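Local coordinates for protein triacylglycerol lipase (Yarrowia lipolytica, PDB 3O0D) that probably hydrolyses the ester bonds of triacylglycerols, as an extracellular yeast lipase with the alpha/beta-hydrolase fold, at residues S245-I250 with V263-Q268; L183-G188 with K221-T226; Y2-T7 with Q268-C273; I10-Y15 with P257-V262. All blocks are in the same frame, centred on the assembly; numbering follows the deposited sequence.

In the fold
Interactions 1, 2 and 3 all belong to one mixed sheet. Interaction 2 pairs its parallel strands 183-187 and 222-227. Strand 247-250 follows and forms the hairpin of interaction 1 with strand 262-265. Strand 3-8 then adds on, and interaction 3 joins it to the outermost strand 269-270. Centres of interactions 1 and 2 lie about 10 Å apart, those of 1 and 3 about 7 Å. The centre of interaction 4 is about 13 Å from that of interaction 1; there helix 12-27 meets the hairpin loop. Along the chain, the segments 2-7 and 10-15 come first, but find their partners some 240 to 260 residues later. The N-terminus is thereby tied to the late sheet strands.

Interaction 1: residues S245-I250 with V263-Q268; sequences SGEVFI and VMCQGQ
Three backbone hydrogen bonds join the two strands. Cys265 N gives a nearly straight bond to Glu247 O (2.9 Å, 171° at the hydrogen), approaching from above the carbonyl plane. Phe249 and Val263 form a hydrogen-bonded antiparallel pair. Phe249 N meets Val263 O almost along the C=O axis, and Val263 N returns a bond to Phe249 O. Val248 and Met264 are the non-hydrogen-bonded pair beside it.

Apolar contacts fall on two faces. On one, Val248 and Met264 lie side by side, and the doubly bent Met264 chain brings CE to 3.7 Å from Val248 CG2. On the other, Phe249 CB touches Cys265 SG at 3.5 Å, while Val263 CG2 sits at the edge of the phenyl ring. Cys265 SG is also in the disulfide with Cys273. The extended Glu247 chain runs past this sulfur, with CG 3.9 Å from Cys265 SG.

Beyond the paired residues, two waters and the Glu247 carboxylate link the segments. One water joins Gly246 N to Cys265 O and Gly267 O. A second donates to Glu247 OE1 (2.7 Å) and Gly267 O, while Glu247 OE2 is held by Thr226 OG1 and Ser274 N. An alanine at Glu247 would remove this carboxylate and would probably loosen the link between the hairpin, Thr226 and the loop at Ser274.

The arrangement is a beta hairpin. It follows parallel strand 222-227 in the mixed alpha/beta-hydrolase sheet, with strand 3-8 beside its second strand.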
loop_
_atom_site.group_PDB
_atom_site.type_symbol
_atom_site.label_atom_id
_atom_site.label_comp_id
_atom_site.label_asym_id
_atom_site.label_seq_id
_atom_site.Cartn_x
_atom_site.Cartn_y
_atom_site.Cartn_z
ATOM N N SER A 245 -5.594 -4.007 10.974
ATOM C CA SER A 245 -4.422 -3.661 11.846
ATOM C C SER A 245 -3.146 -3.531 11.005
ATOM O O SER A 245 -3.063 -3.950 9.860
ATOM C CB SER A 245 -4.174 -4.750 12.875
ATOM O OG SER A 245 -5.368 -4.825 13.655
ATOM N N GLY A 246 -2.096 -3.047 11.683
ATOM C CA GLY A 246 -0.820 -3.078 11.012
ATOM C C GLY A 246 -0.162 -1.696 10.732
ATOM O O GLY A 246 0.775 -1.620 9.959
ATOM N N GLU A 247 -0.679 -0.669 11.400
ATOM C CA GLU A 247 -0.218 0.712 11.152
ATOM C C GLU A 247 1.248 0.939 11.654
ATOM O O GLU A 247 1.580 0.487 12.773
ATOM C CB GLU A 247 -1.136 1.684 11.896
ATOM C CG GLU A 247 -0.724 3.189 11.648
ATOM C CD GLU A 247 -1.729 4.178 12.173
ATOM O OE1 GLU A 247 -2.606 3.803 13.037
ATOM O OE2 GLU A 247 -1.673 5.382 11.761
ATOM N N VAL A 248 2.067 1.562 10.777
ATOM C CA VAL A 248 3.418 2.062 11.113
ATOM C C VAL A 248 3.380 3.595 10.849
ATOM O O VAL A 248 3.090 3.999 9.760
ATOM C CB VAL A 248 4.375 1.492 10.128
ATOM C CG1 VAL A 248 5.836 2.033 10.450
ATOM C CG2 VAL A 248 4.336 -0.118 10.267
ATOM N N PHE A 249 3.600 4.403 11.873
ATOM C CA PHE A 249 3.280 5.838 11.805
ATOM C C PHE A 249 4.585 6.603 11.846
ATOM O O PHE A 249 5.402 6.421 12.755
ATOM C CB PHE A 249 2.481 6.175 13.035
ATOM C CG PHE A 249 2.010 7.606 13.113
ATOM C CD1 PHE A 249 1.125 8.120 12.094
ATOM C CD2 PHE A 249 2.375 8.385 14.188
ATOM C CE1 PHE A 249 0.558 9.430 12.290
ATOM C CE2 PHE A 249 1.895 9.671 14.355
ATOM C CZ PHE A 249 0.961 10.182 13.379
ATOM N N ILE A 250 4.705 7.533 10.880
ATOM C CA ILE A 250 5.863 8.460 10.873
ATOM C C ILE A 250 5.374 9.685 11.629
ATOM O O ILE A 250 4.595 10.478 11.064
ATOM C CB ILE A 250 6.177 8.833 9.463
ATOM C CG1 ILE A 250 6.605 7.609 8.629
ATOM C CG2 ILE A 250 7.317 9.892 9.447
ATOM C CD1 ILE A 250 6.682 7.959 7.084
ATOM N N VAL A 263 6.956 4.687 14.497
ATOM C CA VAL A 263 6.518 3.848 15.618
ATOM C C VAL A 263 5.548 2.789 15.045
ATOM O O VAL A 263 4.856 3.040 14.041
ATOM C CB VAL A 263 5.878 4.653 16.783
ATOM C CG1 VAL A 263 6.955 5.541 17.465
ATOM C CG2 VAL A 263 4.642 5.510 16.262
ATOM N N MET A 264 5.469 1.633 15.735
ATOM C CA MET A 264 4.485 0.621 15.341
ATOM C C MET A 264 3.263 0.824 16.235
ATOM O O MET A 264 3.387 0.971 17.458
ATOM C CB MET A 264 5.100 -0.765 15.685
ATOM C CG MET A 264 6.487 -1.067 15.070
ATOM S SD MET A 264 6.434 -0.971 13.294
ATOM C CE MET A 264 5.488 -2.501 12.838
ATOM N N CYS A 265 2.065 0.920 15.622
ATOM C CA CYS A 265 0.853 1.295 16.378
ATOM C C CYS A 265 0.032 0.043 16.575
ATOM O O CYS A 265 -0.134 -0.645 15.602
ATOM C CB CYS A 265 0.022 2.230 15.462
ATOM S SG CYS A 265 1.055 3.720 15.059
ATOM N N GLN A 266 -0.452 -0.163 17.780
ATOM C CA GLN A 266 -1.530 -1.242 18.007
ATOM C C GLN A 266 -2.855 -0.761 17.451
ATOM O O GLN A 266 -3.152 0.438 17.346
ATOM C CB GLN A 266 -1.691 -1.610 19.413
ATOM C CG GLN A 266 -0.402 -2.234 20.028
ATOM C CD GLN A 266 -0.155 -3.630 19.657
ATOM O OE1 GLN A 266 -0.616 -4.115 18.640
ATOM N NE2 GLN A 266 0.665 -4.319 20.468
ATOM N N GLY A 267 -3.660 -1.739 17.077
ATOM C CA GLY A 267 -5.088 -1.493 16.781
ATOM C C GLY A 267 -5.512 -1.065 15.416
ATOM O O GLY A 267 -4.720 -0.685 14.533
ATOM N N GLN A 268 -6.835 -0.984 15.244
ATOM C CA GLN A 268 -7.307 -0.591 13.955
ATOM C C GLN A 268 -7.511 0.946 13.885
ATOM O O GLN A 268 -7.743 1.483 12.798
ATOM C CB GLN A 268 -8.643 -1.367 13.586
ATOM C CG GLN A 268 -8.369 -2.880 13.362
ATOM C CD GLN A 268 -9.640 -3.708 13.306
ATOM O OE1 GLN A 268 -9.708 -4.773 12.620
ATOM N NE2 GLN A 268 -10.631 -3.257 14.052
HETATM O O HOH W 1 -2.206 -1.234 13.833
HETATM O O HOH W 2 -4.510 1.867 13.137
#

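Interaction 2: residues L183-G188 with K221-T226; sequences LVVTLG and KLYRIT
The Tyr223 ring is met at its CD2-CE2 edge, in plane, by Leu183 CD1, which is 3.9 Å from Tyr223 CE2. Val185 CG2 approaches the same ring obliquely. The rings of Phe17 and Phe18 on helix 12-27 make edge-to-face contacts with it. The other flat group, the Arg224 guanidinium, turns to the opposite side of the sheet, where NH2 bonds to Cys244 O.

The strands run parallel, 11° apart, and five backbone hydrogen bonds join them. The Ile225 N bond to Thr186 O is the shortest at 2.8 Å and lies in the carbonyl plane. Tyr223 O takes Thr186 N nearly along its C=O axis.

Ile225 reaches over with CD1, 3.6 Å from Val185 CG1, and also touches Leu187 CD2. On the Arg224 side, Val184 CG1 meets Leu222 CD1 at 3.6 Å. Thr186 OG1 stands between its own backbone N and carbonyl carbon (chi1 73°), close to Arg224 CG. It accepts from a water that also donates to Ile225 O, and it bonds to Gln189.

These strands and helix 195-206 form a beta-alpha-beta unit. Backbone bonds fix its register. The face of Val185, Leu187, Tyr223 and Ile225 is mainly apolar; the other also carries Thr186 and Arg224, whose OG1, NE and NH2 are hydrogen-bonded.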
loop_
_atom_site.group_PDB
_atom_site.type_symbol
_atom_site.label_atom_id
_atom_site.label_comp_id
_atom_site.label_asym_id
_atom_site.label_seq_id
_atom_site.Cartn_x
_atom_site.Cartn_y
_atom_site.Cartn_z
ATOM N N LEU A 183 4.668 -10.251 0.682
ATOM C CA LEU A 183 4.854 -9.099 1.622
ATOM C C LEU A 183 4.077 -7.920 1.047
ATOM O O LEU A 183 4.175 -7.689 -0.108
ATOM C CB LEU A 183 6.374 -8.752 1.614
ATOM C CG LEU A 183 6.664 -7.477 2.458
ATOM C CD1 LEU A 183 6.270 -7.449 3.968
ATOM C CD2 LEU A 183 8.189 -7.246 2.184
ATOM N N VAL A 184 3.310 -7.250 1.908
ATOM C CA VAL A 184 2.463 -6.081 1.437
ATOM C C VAL A 184 2.901 -4.895 2.299
ATOM O O VAL A 184 2.874 -4.985 3.540
ATOM C CB VAL A 184 1.013 -6.399 1.742
ATOM C CG1 VAL A 184 0.144 -5.208 1.404
ATOM C CG2 VAL A 184 0.568 -7.562 0.879
ATOM N N VAL A 185 3.324 -3.836 1.625
ATOM C CA VAL A 185 3.647 -2.629 2.439
ATOM C C VAL A 185 2.889 -1.512 1.671
ATOM O O VAL A 185 3.157 -1.283 0.498
ATOM C CB VAL A 185 5.146 -2.283 2.357
ATOM C CG1 VAL A 185 5.424 -0.948 3.143
ATOM C CG2 VAL A 185 5.996 -3.467 3.074
ATOM N N THR A 186 2.074 -0.783 2.402
ATOM C CA THR A 186 1.351 0.312 1.707
ATOM C C THR A 186 1.794 1.620 2.367
ATOM O O THR A 186 2.180 1.613 3.537
ATOM C CB THR A 186 -0.188 0.106 1.862
ATOM O OG1 THR A 186 -0.642 0.380 3.153
ATOM C CG2 THR A 186 -0.621 -1.386 1.516
ATOM N N LEU A 187 1.626 2.737 1.647
ATOM C CA LEU A 187 1.982 4.059 2.235
ATOM C C LEU A 187 0.822 4.993 1.911
ATOM O O LEU A 187 0.417 5.100 0.737
ATOM C CB LEU A 187 3.256 4.564 1.574
ATOM C CG LEU A 187 4.464 3.588 1.775
ATOM C CD1 LEU A 187 4.774 2.821 0.447
ATOM C CD2 LEU A 187 5.781 4.462 2.081
ATOM N N GLY A 188 0.339 5.673 2.948
ATOM C CA GLY A 188 -0.656 6.715 2.730
ATOM C C GLY A 188 -1.967 6.011 2.206
ATOM O O GLY A 188 -2.638 6.569 1.317
ATOM N N LYS A 221 3.809 -9.972 7.407
ATOM C CA LYS A 221 3.778 -9.747 6.010
ATOM C C LYS A 221 2.900 -8.548 5.644
ATOM O O LYS A 221 2.622 -8.410 4.449
ATOM C CB LYS A 221 3.155 -10.993 5.297
ATOM C CG LYS A 221 4.102 -12.260 5.420
ATOM C CD LYS A 221 5.357 -12.051 4.617
ATOM C CE LYS A 221 6.582 -12.867 5.228
ATOM N NZ LYS A 221 6.427 -14.272 5.010
ATOM N N LEU A 222 2.448 -7.804 6.653
ATOM C CA LEU A 222 1.558 -6.630 6.332
ATOM C C LEU A 222 2.000 -5.439 7.117
ATOM O O LEU A 222 1.996 -5.471 8.365
ATOM C CB LEU A 222 0.090 -6.958 6.583
ATOM C CG LEU A 222 -0.910 -5.809 6.307
ATOM C CD1 LEU A 222 -0.820 -5.281 4.920
ATOM C CD2 LEU A 222 -2.295 -6.448 6.515
ATOM N N TYR A 223 2.275 -4.364 6.401
ATOM C CA TYR A 223 2.527 -3.068 7.109
ATOM C C TYR A 223 1.791 -1.952 6.350
ATOM O O TYR A 223 1.965 -1.827 5.124
ATOM C CB TYR A 223 4.031 -2.726 7.042
ATOM C CG TYR A 223 4.954 -3.805 7.661
ATOM C CD1 TYR A 223 5.249 -3.726 9.030
ATOM C CD2 TYR A 223 5.352 -4.892 6.902
ATOM C CE1 TYR A 223 6.058 -4.735 9.654
ATOM C CE2 TYR A 223 6.151 -5.876 7.524
ATOM C CZ TYR A 223 6.487 -5.737 8.861
ATOM O OH TYR A 223 7.337 -6.684 9.433
ATOM N N ARG A 224 1.116 -1.101 7.104
ATOM C CA ARG A 224 0.383 0.118 6.545
ATOM C C ARG A 224 1.095 1.364 7.125
ATOM O O ARG A 224 0.849 1.737 8.284
ATOM C CB ARG A 224 -1.050 0.189 7.041
ATOM C CG ARG A 224 -1.939 -0.955 6.375
ATOM C CD ARG A 224 -3.487 -0.509 6.611
ATOM N NE ARG A 224 -3.884 -0.507 8.039
ATOM C CZ ARG A 224 -3.947 0.588 8.853
ATOM N NH1 ARG A 224 -3.633 1.812 8.379
ATOM N NH2 ARG A 224 -4.282 0.487 10.146
ATOM N N ILE A 225 1.961 1.933 6.302
ATOM C CA ILE A 225 2.717 3.121 6.741
ATOM C C ILE A 225 1.830 4.364 6.581
ATOM O O ILE A 225 1.261 4.540 5.515
ATOM C CB ILE A 225 4.020 3.288 5.929
ATOM C CG1 ILE A 225 4.906 1.998 5.988
ATOM C CG2 ILE A 225 4.833 4.472 6.546
ATOM C CD1 ILE A 225 6.217 2.009 5.052
ATOM N N THR A 226 1.806 5.167 7.642
ATOM C CA THR A 226 0.966 6.420 7.652
ATOM C C THR A 226 1.872 7.541 8.133
ATOM O O THR A 226 2.907 7.270 8.742
ATOM C CB THR A 226 -0.218 6.254 8.613
ATOM O OG1 THR A 226 0.208 5.912 9.929
ATOM C CG2 THR A 226 -1.204 5.099 8.194
HETATM O O HOH W 3 -0.731 2.958 4.416
#

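Interaction 3: residues Y2-T7 with Q268-C273; sequences YTSTET and QSNKQC
Asn270 makes the one direct side-chain hydrogen bond across the contact, its CG anti to the backbone N (chi1 -176°). Asn270 CB lies 3.4 Å from Ser4 O. Asn270 CG is closer, 3.1 Å from Ser4 O. Asn270 OD1 turns back to accept from Gln272 N at 2.8 Å, in the carbonyl plane, which makes an Asx turn; it also faces Thr5 CA. Asn270 ND2 gives a bent bond of 2.9 Å to Glu6 O (137° at the hydrogen), standing above that carbonyl plane, and a second bond to Gln266 O. The amide is thereby fixed in rotation from both ends.

Nearer the N-terminus the backbones pair weakly in parallel. Tyr2 O accepts both Gln268 N (2.7 Å) and the longer Ser269 N, and Ser4 N bonds to Ser269 O. Ser4 OG accepts from Glu6 N in an ST turn. Tyr2 OH bonds to Glu209.

At the other end, Thr7 CG2 touches Cys273 SG at 3.6 Å and also Gln272 CB. One water bridges Ser4 O and Lys271 N; another joins Thr7 OG1 and Gln272 OE1.

The edge of the sheet is therefore closed mainly by polar bonds. Backbone bonds, one side-chain amide and two waters join the segments, with little apolar packing.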
loop_
_atom_site.group_PDB
_atom_site.type_symbol
_atom_site.label_atom_id
_atom_site.label_comp_id
_atom_site.label_asym_id
_atom_site.label_seq_id
_atom_site.Cartn_x
_atom_site.Cartn_y
_atom_site.Cartn_z
ATOM N N TYR A 2 -11.237 -2.216 16.991
ATOM C CA TYR A 2 -10.241 -2.393 18.033
ATOM C C TYR A 2 -9.362 -1.094 18.112
ATOM O O TYR A 2 -8.743 -0.658 17.110
ATOM C CB TYR A 2 -9.396 -3.615 17.747
ATOM C CG TYR A 2 -10.222 -4.904 17.727
ATOM C CD1 TYR A 2 -10.772 -5.410 18.934
ATOM C CD2 TYR A 2 -10.483 -5.579 16.525
ATOM C CE1 TYR A 2 -11.545 -6.590 18.946
ATOM C CE2 TYR A 2 -11.283 -6.788 16.519
ATOM C CZ TYR A 2 -11.783 -7.269 17.741
ATOM O OH TYR A 2 -12.527 -8.431 17.795
ATOM N N THR A 3 -9.423 -0.425 19.249
ATOM C CA THR A 3 -8.703 0.841 19.376
ATOM C C THR A 3 -7.591 0.672 20.388
ATOM O O THR A 3 -7.695 -0.151 21.282
ATOM C CB THR A 3 -9.631 1.990 19.834
ATOM O OG1 THR A 3 -10.073 1.754 21.152
ATOM C CG2 THR A 3 -10.860 2.090 18.905
ATOM N N SER A 4 -6.579 1.529 20.327
ATOM C CA SER A 4 -5.524 1.426 21.299
ATOM C C SER A 4 -4.844 2.763 21.291
ATOM O O SER A 4 -5.008 3.513 20.303
ATOM C CB SER A 4 -4.533 0.385 20.756
ATOM O OG SER A 4 -3.496 0.098 21.655
ATOM N N THR A 5 -4.043 3.017 22.347
ATOM C CA THR A 5 -3.026 4.091 22.256
ATOM C C THR A 5 -1.600 3.568 22.467
ATOM O O THR A 5 -0.711 4.381 22.740
ATOM C CB THR A 5 -3.263 5.196 23.233
ATOM O OG1 THR A 5 -3.155 4.706 24.586
ATOM C CG2 THR A 5 -4.731 5.750 23.000
ATOM N N GLU A 6 -1.433 2.277 22.266
ATOM C CA GLU A 6 -0.109 1.665 22.473
ATOM C C GLU A 6 0.715 1.796 21.221
ATOM O O GLU A 6 0.249 1.581 20.080
ATOM C CB GLU A 6 -0.193 0.176 22.843
ATOM C CG GLU A 6 -0.975 -0.061 24.117
ATOM C CD GLU A 6 -0.895 -1.546 24.592
ATOM O OE1 GLU A 6 -0.784 -2.493 23.768
ATOM O OE2 GLU A 6 -0.978 -1.753 25.821
ATOM N N THR A 7 1.999 2.200 21.424
ATOM C CA THR A 7 2.908 2.254 20.241
ATOM C C THR A 7 4.260 1.752 20.704
ATOM O O THR A 7 4.459 1.667 21.924
ATOM C CB THR A 7 3.113 3.698 19.617
ATOM O OG1 THR A 7 3.733 4.591 20.579
ATOM C CG2 THR A 7 1.698 4.244 19.197
ATOM N N GLN A 268 -6.835 -0.984 15.244
ATOM C CA GLN A 268 -7.307 -0.591 13.955
ATOM C C GLN A 268 -7.511 0.946 13.885
ATOM O O GLN A 268 -7.743 1.483 12.798
ATOM C CB GLN A 268 -8.643 -1.367 13.586
ATOM C CG GLN A 268 -8.369 -2.880 13.362
ATOM C CD GLN A 268 -9.640 -3.708 13.306
ATOM O OE1 GLN A 268 -9.708 -4.773 12.620
ATOM N NE2 GLN A 268 -10.631 -3.257 14.052
ATOM N N SER A 269 -7.529 1.586 15.047
ATOM C CA SER A 269 -7.513 3.056 15.133
ATOM C C SER A 269 -6.757 3.443 16.373
ATOM O O SER A 269 -6.968 2.871 17.457
ATOM C CB SER A 269 -8.978 3.611 15.091
ATOM O OG SER A 269 -9.066 4.996 15.455
ATOM N N ASN A 270 -5.808 4.405 16.257
ATOM C CA ASN A 270 -4.927 4.661 17.391
ATOM C C ASN A 270 -4.655 6.164 17.450
ATOM O O ASN A 270 -4.086 6.738 16.500
ATOM C CB ASN A 270 -3.653 3.843 17.179
ATOM C CG ASN A 270 -2.680 3.934 18.328
ATOM O OD1 ASN A 270 -2.524 4.966 18.958
ATOM N ND2 ASN A 270 -2.036 2.762 18.656
ATOM N N LYS A 271 -5.085 6.794 18.535
ATOM C CA LYS A 271 -5.016 8.276 18.582
ATOM C C LYS A 271 -3.580 8.711 18.785
ATOM O O LYS A 271 -3.263 9.956 18.733
ATOM C CB LYS A 271 -5.846 8.842 19.734
ATOM C CG LYS A 271 -7.354 8.634 19.583
ATOM C CD LYS A 271 -8.064 9.578 18.705
ATOM C CE LYS A 271 -9.641 9.381 18.852
ATOM N NZ LYS A 271 -10.280 9.489 20.250
ATOM N N GLN A 272 -2.662 7.767 19.081
ATOM C CA GLN A 272 -1.241 8.184 19.078
ATOM C C GLN A 272 -0.680 8.233 17.654
ATOM O O GLN A 272 0.453 8.749 17.404
ATOM C CB GLN A 272 -0.427 7.199 19.939
ATOM C CG GLN A 272 -0.487 7.491 21.397
ATOM C CD GLN A 272 0.297 8.756 21.733
ATOM O OE1 GLN A 272 1.489 8.892 21.352
ATOM N NE2 GLN A 272 -0.328 9.666 22.473
ATOM N N CYS A 273 -1.428 7.705 16.703
ATOM C CA CYS A 273 -1.069 7.574 15.301
ATOM C C CYS A 273 -2.021 8.377 14.363
ATOM O O CYS A 273 -2.401 9.416 14.740
ATOM C CB CYS A 273 -0.906 6.128 14.870
ATOM S SG CYS A 273 0.234 5.364 16.053
HETATM O O HOH W 4 -7.088 5.386 20.134
HETATM O O HOH W 5 3.373 7.285 19.869
#

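Interaction 4: residues I10-Y15 with P257-V262; sequences IDQESY and PPLSNV
The first turn of helix 12-27, with Asp11 as its N-cap, packs on the loop that connects hairpin strands 247-250 and 262-265. The tight part centres on Tyr15 and Leu259. Tyr15 CG is anti to its backbone N (chi1 179°), which lays the ring against Leu259 and Val262. Leu259 CD1 packs beside Tyr15 CB, 3.6 Å away, approaches the ring obliquely, and also meets Ile10 CG1. Val262 splits its two methyls: CG2 touches Tyr15 CE1 at 3.7 Å, while CG1 meets Ile10 CD1. Pro257 CG is 4.0 Å from Tyr15 CE1. Phe293 makes an edge-to-face contact with the Tyr15 ring.

The looser side is polar and exposed. Gln12 curls so that OE1 brushes Leu259 CD2, while its NE2 bonds to Asn16. Asp11 points away from the loop and caps the helix instead; its OD1 takes Ser14 N on the anti lone pair and Ser14 OG from above the carboxylate plane. A water accepts from Ile10 N and donates to Leu259 O and Val262 O, bridging the two backbones.

An alanine in place of Tyr15 would lose the ring and hydroxyl, and would probably loosen the grip of the helix on Leu259, Val262 and Pro257. Tyr15 OH donates to Pro257 O at 2.6 Å, in the carbonyl plane and on a lone pair.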
loop_
_atom_site.group_PDB
_atom_site.type_symbol
_atom_site.label_atom_id
_atom_site.label_comp_id
_atom_site.label_asym_id
_atom_site.label_seq_id
_atom_site.Cartn_x
_atom_site.Cartn_y
_atom_site.Cartn_z
ATOM N N ILE A 10 11.193 1.311 16.834
ATOM C CA ILE A 10 11.775 0.334 15.905
ATOM C C ILE A 10 13.282 0.526 15.868
ATOM O O ILE A 10 13.790 1.563 16.357
ATOM C CB ILE A 10 11.267 0.527 14.431
ATOM C CG1 ILE A 10 11.615 1.916 13.831
ATOM C CG2 ILE A 10 9.686 0.290 14.416
ATOM C CD1 ILE A 10 11.253 1.961 12.276
ATOM N N ASP A 11 13.970 -0.427 15.276
ATOM C CA ASP A 11 15.394 -0.340 15.108
ATOM C C ASP A 11 15.784 0.099 13.690
ATOM O O ASP A 11 14.971 0.226 12.868
ATOM C CB ASP A 11 16.050 -1.661 15.467
ATOM C CG ASP A 11 15.671 -2.791 14.539
ATOM O OD1 ASP A 11 15.077 -2.602 13.522
ATOM O OD2 ASP A 11 16.004 -3.909 14.882
ATOM N N GLN A 12 17.055 0.387 13.487
ATOM C CA GLN A 12 17.448 1.015 12.257
ATOM C C GLN A 12 17.250 0.054 11.063
ATOM O O GLN A 12 16.876 0.509 9.985
ATOM C CB GLN A 12 18.922 1.426 12.309
ATOM C CG GLN A 12 19.426 2.208 11.060
ATOM C CD GLN A 12 18.802 3.602 11.001
ATOM O OE1 GLN A 12 18.794 4.390 11.975
ATOM N NE2 GLN A 12 18.196 3.894 9.861
ATOM N N GLU A 13 17.445 -1.243 11.325
ATOM C CA GLU A 13 17.235 -2.200 10.242
ATOM C C GLU A 13 15.761 -2.132 9.707
ATOM O O GLU A 13 15.546 -2.233 8.482
ATOM C CB GLU A 13 17.589 -3.606 10.679
ATOM C CG GLU A 13 17.472 -4.536 9.591
ATOM C CD GLU A 13 17.829 -5.996 9.989
ATOM O OE1 GLU A 13 18.178 -6.240 11.157
ATOM O OE2 GLU A 13 17.742 -6.877 9.080
ATOM N N SER A 14 14.825 -1.978 10.657
ATOM C CA SER A 14 13.403 -1.922 10.311
ATOM C C SER A 14 13.137 -0.608 9.664
ATOM O O SER A 14 12.407 -0.580 8.650
ATOM C CB SER A 14 12.573 -1.970 11.609
ATOM O OG SER A 14 12.708 -3.283 12.169
ATOM N N TYR A 15 13.752 0.471 10.143
ATOM C CA TYR A 15 13.546 1.762 9.494
ATOM C C TYR A 15 14.042 1.681 8.015
ATOM O O TYR A 15 13.370 2.140 7.092
ATOM C CB TYR A 15 14.441 2.821 10.235
ATOM C CG TYR A 15 14.366 4.220 9.655
ATOM C CD1 TYR A 15 13.712 5.223 10.405
ATOM C CD2 TYR A 15 15.051 4.564 8.447
ATOM C CE1 TYR A 15 13.666 6.537 9.926
ATOM C CE2 TYR A 15 15.033 5.907 7.944
ATOM C CZ TYR A 15 14.342 6.845 8.712
ATOM O OH TYR A 15 14.313 8.108 8.163
ATOM N N PRO A 257 12.548 11.113 8.491
ATOM C CA PRO A 257 12.314 11.264 9.892
ATOM C C PRO A 257 13.494 10.635 10.682
ATOM O O PRO A 257 14.185 9.661 10.212
ATOM C CB PRO A 257 11.057 10.425 10.126
ATOM C CG PRO A 257 11.022 9.406 8.984
ATOM C CD PRO A 257 11.623 10.150 7.820
ATOM N N PRO A 258 13.686 11.144 11.890
ATOM C CA PRO A 258 14.583 10.462 12.819
ATOM C C PRO A 258 14.046 9.031 13.151
ATOM O O PRO A 258 12.861 8.724 13.138
ATOM C CB PRO A 258 14.578 11.306 14.083
ATOM C CG PRO A 258 13.737 12.424 13.803
ATOM C CD PRO A 258 12.971 12.274 12.522
ATOM N N LEU A 259 15.002 8.161 13.494
ATOM C CA LEU A 259 14.626 6.789 13.883
ATOM C C LEU A 259 13.648 6.748 15.032
ATOM O O LEU A 259 12.763 5.906 15.013
ATOM C CB LEU A 259 15.950 6.055 14.317
ATOM C CG LEU A 259 15.731 4.607 14.779
ATOM C CD1 LEU A 259 15.126 3.758 13.686
ATOM C CD2 LEU A 259 17.191 4.019 15.077
ATOM N N SER A 260 13.784 7.652 16.011
ATOM C CA SER A 260 12.914 7.626 17.173
ATOM C C SER A 260 11.420 7.898 16.813
ATOM O O SER A 260 10.562 7.677 17.661
ATOM C CB SER A 260 13.372 8.715 18.146
ATOM O OG SER A 260 13.550 9.961 17.477
ATOM N N ASN A 261 11.220 8.410 15.625
ATOM C CA ASN A 261 9.905 8.981 15.293
ATOM C C ASN A 261 9.159 8.163 14.253
ATOM O O ASN A 261 8.098 8.599 13.757
ATOM C CB ASN A 261 10.069 10.389 14.820
ATOM C CG ASN A 261 10.212 11.309 16.008
ATOM O OD1 ASN A 261 9.243 12.044 16.440
ATOM N ND2 ASN A 261 11.376 11.285 16.576
ATOM N N VAL A 262 9.560 6.918 14.045
ATOM C CA VAL A 262 8.707 6.005 13.272
ATOM C C VAL A 262 8.257 4.882 14.297
ATOM O O VAL A 262 9.132 4.210 14.888
ATOM C CB VAL A 262 9.493 5.388 12.120
ATOM C CG1 VAL A 262 8.611 4.373 11.263
ATOM C CG2 VAL A 262 10.152 6.412 11.165
HETATM O O HOH W 6 11.240 4.291 16.700
#